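Long-range contacts in mandelate racemase / muconate lactonizing enzyme family protein (Agrobacterium tumefaciens, PDB 4DXK), which probably acts as a lyase or isomerase of the enolase superfamily, with a metal-dependent active site in an alpha/beta barrel, though its substrate is not established: residues A[116-120]-A[168-174]; A[219-223]-A[244-248]; A[238-244]-A[262-268]. All blocks are in the same frame, centred on the assembly; numbering follows the deposited sequence. Where two conformers were deposited one is given.

All three contacts are largely buried and belong to one barrel domain. Contacts 1 and 3 lie about 13 Å apart (centres) and touch: Lys172 of contact 1 forms a salt bridge with Glu242 of contact 3 (NZ to OE1, 2.7 Å), and Tyr118 packs on Trp240. Contact 3 is a regular pair of parallel strands ending in metal ligands; contact 1 is a looser, single-bridge pairing. The phosphate lies near both and is hydrogen-bonded by Lys172 of contact 1. Contact 2 lies farther from the chain centre and joins two loops through two bridging waters and direct packing. It continues contact 3, sharing Pro244, with Met247 against Ala266 and Ser267. Contacts 2 and 3 both reach the same neighbouring subunit.

Contact 1 (A[116-120]-A[168-174]); sequences RTYNT and ITAMKIW. With PO4 (phosphate ion), chain B.
Strand 116-118 and strand 170-173 run roughly parallel, at 28° with axes 6.4 Å apart at closest approach, both in extended conformation. A single backbone bridge pairs Asn119 with Met171 (CA-CA 5.0 Å): Lys172 N donates to Asn119 O at 2.9 Å, while Asn119 N to Ala170 O, 3.5 Å, is weak. Thr120 CA lies 3.2 Å from Lys172 O. Near the start of the pairing a water joins Thr117 O and Thr169 N, 2.8 Å from each. There Arg116 NH1 donates to Thr169 OG1 (2.8 Å), and Arg116 NH2 forms a salt bridge with Asp212. Tyr118, chi1 p, sets CB 3.6 Å from Ala170 CB. Lys172, chi1 t, chi2 t, chi3 p, extends NZ to Tyr118 OH (2.9 Å) and phosphate O1 (2.7 Å), and forms a salt bridge with Glu242. Thr120 CB meets the Trp174 ring edge at CZ3, 3.5 Å. Neighbouring parallel barrel strands thus set Lys172 beside metal-bound Glu242, consistent with an enolase-superfamily active site.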
loop_
_atom_site.group_PDB
_atom_site.type_symbol
_atom_site.label_atom_id
_atom_site.label_comp_id
_atom_site.label_asym_id
_atom_site.label_seq_id
_atom_site.Cartn_x
_atom_site.Cartn_y
_atom_site.Cartn_z
ATOM N N ARG A 116 -37.062 -13.835 -1.205
ATOM C CA ARG A 116 -36.743 -15.092 -0.550
ATOM C C ARG A 116 -36.438 -14.857 0.919
ATOM O O ARG A 116 -35.816 -13.860 1.285
ATOM C CB ARG A 116 -35.544 -15.752 -1.234
ATOM C CG ARG A 116 -35.248 -17.163 -0.763
ATOM C CD ARG A 116 -34.296 -17.896 -1.718
ATOM N NE ARG A 116 -32.903 -17.486 -1.542
ATOM C CZ ARG A 116 -31.936 -18.261 -1.051
ATOM N NH1 ARG A 116 -32.181 -19.517 -0.690
ATOM N NH2 ARG A 116 -30.703 -17.784 -0.933
ATOM N N THR A 117 -36.895 -15.774 1.761
ATOM C CA THR A 117 -36.586 -15.727 3.188
ATOM C C THR A 117 -35.638 -16.861 3.588
ATOM O O THR A 117 -35.360 -17.761 2.790
ATOM C CB THR A 117 -37.864 -15.771 4.043
ATOM O OG1 THR A 117 -37.567 -15.403 5.395
ATOM C CG2 THR A 117 -38.468 -17.166 4.029
ATOM N N TYR A 118 -35.110 -16.793 4.806
ATOM C CA TYR A 118 -34.404 -17.920 5.406
ATOM C C TYR A 118 -34.787 -18.010 6.864
ATOM O O TYR A 118 -35.220 -17.018 7.458
ATOM C CB TYR A 118 -32.882 -17.813 5.239
ATOM C CG TYR A 118 -32.156 -16.795 6.103
ATOM C CD1 TYR A 118 -31.668 -17.140 7.365
ATOM C CD2 TYR A 118 -31.886 -15.521 5.630
ATOM C CE1 TYR A 118 -30.966 -16.229 8.138
ATOM C CE2 TYR A 118 -31.192 -14.596 6.399
ATOM C CZ TYR A 118 -30.729 -14.957 7.652
ATOM O OH TYR A 118 -30.041 -14.042 8.411
ATOM N N ASN A 119 -34.631 -19.202 7.433
ATOM C CA ASN A 119 -34.946 -19.433 8.837
ATOM C C ASN A 119 -33.711 -19.852 9.624
ATOM O O ASN A 119 -32.749 -20.359 9.058
ATOM C CB ASN A 119 -36.022 -20.517 8.992
ATOM C CG ASN A 119 -37.399 -20.062 8.532
ATOM O OD1 ASN A 119 -37.658 -18.873 8.345
ATOM N ND2 ASN A 119 -38.298 -21.023 8.354
ATOM N N THR A 120 -33.752 -19.677 10.941
ATOM C CA THR A 120 -32.625 -20.082 11.777
ATOM C C THR A 120 -32.896 -21.396 12.505
ATOM O O THR A 120 -34.030 -21.878 12.542
ATOM C CB THR A 120 -32.274 -19.001 12.803
ATOM O OG1 THR A 120 -33.298 -18.936 13.804
ATOM C CG2 THR A 120 -32.142 -17.655 12.119
ATOM N N ILE A 168 -38.536 -23.262 1.519
ATOM C CA ILE A 168 -37.445 -22.486 2.101
ATOM C C ILE A 168 -36.122 -23.185 1.809
ATOM O O ILE A 168 -35.950 -24.363 2.140
ATOM C CB ILE A 168 -37.639 -22.302 3.617
ATOM C CG1 ILE A 168 -38.864 -21.420 3.873
ATOM C CG2 ILE A 168 -36.392 -21.686 4.257
ATOM C CD1 ILE A 168 -39.325 -21.393 5.311
ATOM N N THR A 169 -35.205 -22.474 1.162
ATOM C CA THR A 169 -33.995 -23.090 0.636
ATOM C C THR A 169 -32.722 -22.518 1.248
ATOM O O THR A 169 -31.635 -22.648 0.677
ATOM C CB THR A 169 -33.937 -22.987 -0.905
ATOM O OG1 THR A 169 -33.978 -21.608 -1.288
ATOM C CG2 THR A 169 -35.117 -23.725 -1.544
ATOM N N ALA A 170 -32.857 -21.896 2.415
ATOM C CA ALA A 170 -31.705 -21.441 3.177
ATOM C C ALA A 170 -32.010 -21.542 4.663
ATOM O O ALA A 170 -33.143 -21.293 5.094
ATOM C CB ALA A 170 -31.356 -20.013 2.807
ATOM N N MET A 171 -30.995 -21.902 5.442
ATOM C CA MET A 171 -31.130 -22.019 6.887
ATOM C C MET A 171 -29.830 -21.584 7.539
ATOM O O MET A 171 -28.739 -21.784 6.984
ATOM C CB MET A 171 -31.472 -23.455 7.283
ATOM C CG MET A 171 -30.372 -24.457 6.962
ATOM S SD MET A 171 -30.882 -26.176 7.155
ATOM C CE MET A 171 -30.997 -26.294 8.936
ATOM N N LYS A 172 -29.949 -20.991 8.719
ATOM C CA LYS A 172 -28.788 -20.493 9.444
ATOM C C LYS A 172 -28.671 -21.214 10.778
ATOM O O LYS A 172 -29.658 -21.349 11.500
ATOM C CB LYS A 172 -28.880 -18.979 9.652
ATOM C CG LYS A 172 -27.630 -18.373 10.287
ATOM C CD LYS A 172 -27.539 -16.854 10.057
ATOM C CE LYS A 172 -28.414 -16.084 11.028
ATOM N NZ LYS A 172 -28.351 -14.619 10.747
ATOM N N ILE A 173 -27.462 -21.684 11.088
ATOM C CA ILE A 173 -27.207 -22.425 12.320
ATOM C C ILE A 173 -25.967 -21.873 13.019
ATOM O O ILE A 173 -25.136 -21.205 12.397
ATOM C CB ILE A 173 -27.046 -23.941 12.046
ATOM C CG1 ILE A 173 -25.873 -24.214 11.100
ATOM C CG2 ILE A 173 -28.339 -24.516 11.474
ATOM C CD1 ILE A 173 -25.560 -25.696 10.928
ATOM N N TRP A 174 -25.859 -22.125 14.319
ATOM C CA TRP A 174 -24.718 -21.657 15.105
ATOM C C TRP A 174 -24.174 -22.748 16.031
ATOM O O TRP A 174 -24.225 -22.618 17.256
ATOM C CB TRP A 174 -25.050 -20.377 15.891
ATOM C CG TRP A 174 -26.370 -20.354 16.613
ATOM C CD1 TRP A 174 -26.608 -20.710 17.910
ATOM C CD2 TRP A 174 -27.619 -19.892 16.090
ATOM N NE1 TRP A 174 -27.935 -20.521 18.216
ATOM C CE2 TRP A 174 -28.577 -20.018 17.115
ATOM C CE3 TRP A 174 -28.022 -19.396 14.848
ATOM C CZ2 TRP A 174 -29.915 -19.670 16.935
ATOM C CZ3 TRP A 174 -29.348 -19.045 14.672
ATOM C CH2 TRP A 174 -30.278 -19.186 15.708
HETATM P P PO4 B . -29.510 -14.211 14.162
HETATM O O1 PO4 B . -28.657 -13.416 13.185
HETATM O O2 PO4 B . -29.986 -13.316 15.281
HETATM O O3 PO4 B . -30.731 -14.804 13.514
HETATM O O4 PO4 B . -28.678 -15.334 14.748
HETATM O O HOH W 1 -35.696 -19.732 0.872
#

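Contact 2 (A[219-223]-A[244-248]); sequences SMWQL and PIKMD
Two irregular loops meet here, closest in backbone at Ser219 and Ile245 (CA-CA 4.4 Å). Ser219 is in the left-handed helical conformation (57/30), with chi1 m. Its OG is 3.0 Å from Ile245 O, a possible hydrogen bond whose proton has another acceptor within reach, and 2.7 Å from a water that accepts from Met247 N at 3.0 Å. Ser219 CB also packs 3.8 Å from Lys246 CA. Met220 turns away. Trp221, extended (-112/146), places CB 3.4 Å from Pro244 O, while its indole leads away from the other loop. Trp221 O receives a CA-H...O contact from Ile245 CA (3.4 Å) and is linked to Lys246 N by a water, 2.7 Å from the carbonyl oxygen and 2.9 Å from the amide nitrogen. Gln222 is the N-cap of helix 223-232; at Leu223, CA lies 4.0 Å from Ile245 CG2. On the opposing loop Met247 centres an inverse gamma turn, and Lys246 NZ is hydrogen-bonded to Gly70 O of a neighbouring subunit. The loops follow barrel strands 212-216 and 240-242, with Trp221 against helices 177-183 and 223-232, and Ile245 lodged between helices 223-232 and 253-259.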
loop_
_atom_site.group_PDB
_atom_site.type_symbol
_atom_site.label_atom_id
_atom_site.label_comp_id
_atom_site.label_asym_id
_atom_site.label_seq_id
_atom_site.Cartn_x
_atom_site.Cartn_y
_atom_site.Cartn_z
ATOM N N SER A 219 -19.988 -13.411 16.846
ATOM C CA SER A 219 -18.781 -12.670 17.242
ATOM C C SER A 219 -18.054 -13.268 18.439
ATOM O O SER A 219 -17.396 -12.546 19.186
ATOM C CB SER A 219 -19.091 -11.192 17.504
ATOM O OG SER A 219 -19.372 -10.552 16.268
ATOM N N MET A 220 -18.147 -14.583 18.600
ATOM C CA MET A 220 -17.644 -15.216 19.817
ATOM C C MET A 220 -16.193 -15.694 19.768
ATOM O O MET A 220 -15.657 -16.120 20.788
ATOM C CB MET A 220 -18.565 -16.364 20.228
ATOM C CG MET A 220 -20.010 -15.918 20.412
ATOM S SD MET A 220 -21.112 -17.226 20.961
ATOM C CE MET A 220 -20.404 -17.589 22.560
ATOM N N TRP A 221 -15.548 -15.605 18.608
ATOM C CA TRP A 221 -14.202 -16.156 18.433
ATOM C C TRP A 221 -13.130 -15.102 18.230
ATOM O O TRP A 221 -13.375 -14.058 17.618
ATOM C CB TRP A 221 -14.193 -17.108 17.232
ATOM C CG TRP A 221 -15.042 -18.300 17.470
ATOM C CD1 TRP A 221 -16.334 -18.487 17.076
ATOM C CD2 TRP A 221 -14.673 -19.462 18.208
ATOM N NE1 TRP A 221 -16.791 -19.717 17.511
ATOM C CE2 TRP A 221 -15.786 -20.326 18.219
ATOM C CE3 TRP A 221 -13.511 -19.850 18.879
ATOM C CZ2 TRP A 221 -15.757 -21.566 18.854
ATOM C CZ3 TRP A 221 -13.488 -21.073 19.511
ATOM C CH2 TRP A 221 -14.605 -21.916 19.499
ATOM N N GLN A 222 -11.931 -15.391 18.737
ATOM C CA GLN A 222 -10.735 -14.652 18.368
ATOM C C GLN A 222 -10.282 -15.056 16.959
ATOM O O GLN A 222 -10.814 -16.003 16.377
ATOM C CB GLN A 222 -9.627 -14.856 19.406
ATOM C CG GLN A 222 -10.030 -14.397 20.804
ATOM C CD GLN A 222 -10.340 -12.923 20.839
ATOM O OE1 GLN A 222 -9.496 -12.096 20.495
ATOM N NE2 GLN A 222 -11.559 -12.577 21.229
ATOM N N LEU A 223 -9.308 -14.343 16.406
ATOM C CA LEU A 223 -8.973 -14.489 14.986
ATOM C C LEU A 223 -8.451 -15.863 14.604
ATOM O O LEU A 223 -8.881 -16.433 13.595
ATOM C CB LEU A 223 -7.979 -13.418 14.547
ATOM C CG LEU A 223 -7.544 -13.515 13.082
ATOM C CD1 LEU A 223 -8.710 -13.269 12.139
ATOM C CD2 LEU A 223 -6.415 -12.535 12.795
ATOM N N PRO A 244 -17.786 -13.729 12.331
ATOM C CA PRO A 244 -16.834 -14.749 12.784
ATOM C C PRO A 244 -15.953 -14.294 13.944
ATOM O O PRO A 244 -15.467 -15.138 14.705
ATOM C CB PRO A 244 -15.978 -14.998 11.542
ATOM C CG PRO A 244 -16.091 -13.720 10.740
ATOM C CD PRO A 244 -17.506 -13.290 10.949
ATOM N N ILE A 245 -15.733 -12.984 14.044
ATOM C CA ILE A 245 -14.962 -12.365 15.115
ATOM C C ILE A 245 -15.718 -11.116 15.560
ATOM O O ILE A 245 -16.693 -10.724 14.928
ATOM C CB ILE A 245 -13.517 -11.990 14.676
ATOM C CG1 ILE A 245 -13.544 -10.940 13.554
ATOM C CG2 ILE A 245 -12.708 -13.234 14.273
ATOM C CD1 ILE A 245 -12.169 -10.344 13.260
ATOM N N LYS A 246 -15.278 -10.504 16.647
ATOM C CA LYS A 246 -15.859 -9.254 17.126
ATOM C C LYS A 246 -15.617 -8.171 16.091
ATOM O O LYS A 246 -14.530 -8.073 15.524
ATOM C CB LYS A 246 -15.206 -8.848 18.449
ATOM C CG LYS A 246 -15.975 -7.793 19.224
ATOM C CD LYS A 246 -17.169 -8.379 19.935
ATOM C CE LYS A 246 -17.765 -7.379 20.922
ATOM N NZ LYS A 246 -18.997 -7.944 21.492
ATOM N N MET A 247 -16.623 -7.338 15.850
ATOM C CA MET A 247 -16.542 -6.325 14.799
ATOM C C MET A 247 -16.045 -4.972 15.317
ATOM O O MET A 247 -16.615 -3.925 14.994
ATOM C CB MET A 247 -17.906 -6.206 14.110
ATOM C CG MET A 247 -18.303 -7.490 13.387
ATOM S SD MET A 247 -17.353 -7.671 11.875
ATOM C CE MET A 247 -17.616 -9.387 11.504
ATOM N N ASP A 248 -14.980 -4.993 16.115
ATOM C CA ASP A 248 -14.457 -3.777 16.751
ATOM C C ASP A 248 -13.205 -3.153 16.137
ATOM O O ASP A 248 -12.994 -1.946 16.242
ATOM C CB ASP A 248 -14.271 -3.953 18.256
ATOM C CG ASP A 248 -13.497 -5.193 18.637
ATOM O OD1 ASP A 248 -12.975 -5.937 17.772
ATOM O OD2 ASP A 248 -13.405 -5.397 19.873
HETATM O O HOH W 2 -19.417 -7.870 16.791
HETATM O O HOH W 3 -13.015 -11.415 18.172
#

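Contact 3 (A[238-244]-A[262-268]); sequences TFWHEDP and APISASE. With NA (sodium ion), chain C.
Strand 264-266 runs parallel to strand 240-242, with axes 4.4 Å apart at closest approach and 40° between them; His241 pairs with Ile264 (CA-CA 5.0 Å) and Glu242 with Ser265 (4.2 Å). Ala262 opens the segment with CB over the His241 ring face, a CH-pi contact 3.7 Å from the centroid. That imidazole, chi1 m, has NE2 2.7 Å from Thr238 OG1 in a hydrogen bond. Pro263 O accepts from His241 N at 2.9 Å. Ile264 points to the same face of the sheet as His241, towards helix 253-259, and its CG2 meets Pro244 CD at 4.3 Å. Ser265 takes up the strand pairing: its N donates to His241 O (2.9 Å), its O accepts from Asp243 N (3.0 Å), and its CB makes a CH-pi contact over the face of the Trp240 five-membered ring, 3.5 Å from the centroid. Beyond Ala266 a cis peptide leads into Ser267, whose OG donates to Asp243 OD1 at 2.6 Å. Glu268, chi1 p, binds sodium through OE1 at 2.3 Å, as does Glu242 OE2 at 2.3 Å from a fully extended chi1 t, chi2 t side chain. Glu242 OE1 accepts from Trp240 NE1 (3.0 Å) and forms a salt bridge with Lys172; Glu268 OE2 is hydrogen-bonded to Tyr71 OH of a neighbouring subunit. One water bridges Glu242 OE2, Asp243 OD2 and Glu268 N. The beta-alpha-beta unit carries Glu242 at the C-terminal end of its first strand and Glu268 just beyond its second; with Glu216 they form the three-carboxylate metal site characteristic of the enolase superfamily.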
loop_
_atom_site.group_PDB
_atom_site.type_symbol
_atom_site.label_atom_id
_atom_site.label_comp_id
_atom_site.label_asym_id
_atom_site.label_seq_id
_atom_site.Cartn_x
_atom_site.Cartn_y
_atom_site.Cartn_z
ATOM N N THR A 238 -20.509 -23.895 2.654
ATOM C CA THR A 238 -21.281 -22.927 3.419
ATOM C C THR A 238 -21.544 -21.656 2.605
ATOM O O THR A 238 -20.764 -21.297 1.723
ATOM C CB THR A 238 -20.593 -22.607 4.745
ATOM O OG1 THR A 238 -19.242 -22.202 4.488
ATOM C CG2 THR A 238 -20.589 -23.838 5.639
ATOM N N PHE A 239 -22.654 -20.994 2.899
ATOM C CA PHE A 239 -23.105 -19.861 2.100
ATOM C C PHE A 239 -22.504 -18.540 2.574
ATOM O O PHE A 239 -22.073 -17.717 1.766
ATOM C CB PHE A 239 -24.629 -19.790 2.142
ATOM C CG PHE A 239 -25.220 -18.785 1.200
ATOM C CD1 PHE A 239 -25.184 -18.994 -0.171
ATOM C CD2 PHE A 239 -25.816 -17.629 1.685
ATOM C CE1 PHE A 239 -25.742 -18.072 -1.049
ATOM C CE2 PHE A 239 -26.385 -16.708 0.817
ATOM C CZ PHE A 239 -26.339 -16.925 -0.553
ATOM N N TRP A 240 -22.497 -18.335 3.887
ATOM C CA TRP A 240 -21.821 -17.180 4.470
ATOM C C TRP A 240 -21.361 -17.496 5.878
ATOM O O TRP A 240 -21.884 -18.422 6.507
ATOM C CB TRP A 240 -22.682 -15.912 4.380
ATOM C CG TRP A 240 -23.825 -15.682 5.354
ATOM C CD1 TRP A 240 -23.848 -15.884 6.715
ATOM C CD2 TRP A 240 -25.085 -15.091 5.018
ATOM N NE1 TRP A 240 -25.059 -15.460 7.234
ATOM C CE2 TRP A 240 -25.825 -14.962 6.210
ATOM C CE3 TRP A 240 -25.662 -14.666 3.817
ATOM C CZ2 TRP A 240 -27.125 -14.438 6.229
ATOM C CZ3 TRP A 240 -26.934 -14.122 3.845
ATOM C CH2 TRP A 240 -27.652 -14.019 5.040
ATOM N N HIS A 241 -20.371 -16.746 6.354
ATOM C CA HIS A 241 -19.850 -16.876 7.710
ATOM C C HIS A 241 -20.085 -15.554 8.404
ATOM O O HIS A 241 -19.417 -14.550 8.109
ATOM C CB HIS A 241 -18.362 -17.231 7.701
ATOM C CG HIS A 241 -18.084 -18.616 7.208
ATOM N ND1 HIS A 241 -16.804 -19.104 7.039
ATOM C CD2 HIS A 241 -18.916 -19.622 6.848
ATOM C CE1 HIS A 241 -16.862 -20.347 6.591
ATOM N NE2 HIS A 241 -18.133 -20.684 6.460
ATOM N N GLU A 242 -21.062 -15.547 9.303
ATOM C CA GLU A 242 -21.570 -14.314 9.891
ATOM C C GLU A 242 -20.904 -14.023 11.226
ATOM O O GLU A 242 -20.843 -14.887 12.113
ATOM C CB GLU A 242 -23.083 -14.434 10.067
ATOM C CG GLU A 242 -23.769 -13.186 10.614
ATOM C CD GLU A 242 -25.281 -13.320 10.604
ATOM O OE1 GLU A 242 -25.814 -14.162 9.853
ATOM O OE2 GLU A 242 -25.957 -12.596 11.370
ATOM N N ASP A 243 -20.413 -12.796 11.365
ATOM C CA ASP A 243 -19.780 -12.330 12.597
ATOM C C ASP A 243 -18.776 -13.346 13.151
ATOM O O ASP A 243 -18.869 -13.761 14.306
ATOM C CB ASP A 243 -20.854 -11.949 13.621
ATOM C CG ASP A 243 -21.605 -10.700 13.222
ATOM O OD1 ASP A 243 -20.999 -9.864 12.540
ATOM O OD2 ASP A 243 -22.787 -10.552 13.581
ATOM N N PRO A 244 -17.786 -13.729 12.331
ATOM C CA PRO A 244 -16.834 -14.749 12.784
ATOM C C PRO A 244 -15.953 -14.294 13.944
ATOM O O PRO A 244 -15.467 -15.138 14.705
ATOM C CB PRO A 244 -15.978 -14.998 11.542
ATOM C CG PRO A 244 -16.091 -13.720 10.740
ATOM C CD PRO A 244 -17.506 -13.290 10.949
ATOM N N ALA A 262 -16.113 -19.109 2.505
ATOM C CA ALA A 262 -17.395 -18.439 2.311
ATOM C C ALA A 262 -17.207 -16.953 2.585
ATOM O O ALA A 262 -16.346 -16.577 3.392
ATOM C CB ALA A 262 -18.434 -19.013 3.262
ATOM N N PRO A 263 -18.029 -16.103 1.948
ATOM C CA PRO A 263 -17.938 -14.672 2.236
ATOM C C PRO A 263 -18.297 -14.373 3.682
ATOM O O PRO A 263 -19.096 -15.089 4.313
ATOM C CB PRO A 263 -18.984 -14.051 1.302
ATOM C CG PRO A 263 -19.928 -15.166 0.985
ATOM C CD PRO A 263 -19.071 -16.402 0.951
ATOM N N ILE A 264 -17.702 -13.305 4.199
ATOM C CA ILE A 264 -18.047 -12.788 5.509
ATOM C C ILE A 264 -19.400 -12.102 5.440
ATOM O O ILE A 264 -19.643 -11.267 4.558
ATOM C CB ILE A 264 -17.003 -11.753 5.960
ATOM C CG1 ILE A 264 -15.632 -12.410 6.103
ATOM C CG2 ILE A 264 -17.413 -11.086 7.269
ATOM C CD1 ILE A 264 -14.503 -11.413 6.248
ATOM N N SER A 265 -20.271 -12.433 6.377
ATOM C CA SER A 265 -21.501 -11.702 6.586
ATOM C C SER A 265 -21.279 -10.798 7.800
ATOM O O SER A 265 -20.977 -11.280 8.896
ATOM C CB SER A 265 -22.617 -12.714 6.833
ATOM O OG SER A 265 -23.791 -12.136 7.310
ATOM N N ALA A 266 -21.373 -9.489 7.598
ATOM C CA ALA A 266 -21.052 -8.513 8.636
ATOM C C ALA A 266 -21.812 -7.226 8.343
ATOM O O ALA A 266 -21.886 -6.831 7.173
ATOM C CB ALA A 266 -19.551 -8.230 8.647
ATOM N N SER A 267 -22.400 -6.572 9.350
ATOM C CA SER A 267 -22.672 -7.124 10.678
ATOM C C SER A 267 -23.856 -6.382 11.287
ATOM O O SER A 267 -23.862 -5.147 11.332
ATOM C CB SER A 267 -21.491 -6.970 11.633
ATOM O OG SER A 267 -21.854 -7.432 12.932
ATOM N N GLU A 268 -24.815 -7.137 11.815
ATOM C CA GLU A 268 -25.918 -6.574 12.589
ATOM C C GLU A 268 -25.419 -5.758 13.786
ATOM O O GLU A 268 -26.152 -4.924 14.323
ATOM C CB GLU A 268 -26.833 -7.702 13.074
ATOM C CG GLU A 268 -26.172 -8.612 14.116
ATOM C CD GLU A 268 -26.936 -9.890 14.412
ATOM O OE1 GLU A 268 -27.436 -10.518 13.462
ATOM O OE2 GLU A 268 -27.024 -10.276 15.602
HETATM NA NA NA C . -26.731 -12.747 13.550
HETATM O O HOH W 4 -24.393 -9.893 11.430
HETATM O O HOH W 5 -24.613 -12.308 14.406
HETATM O O HOH W 6 -27.487 -12.804 15.782
#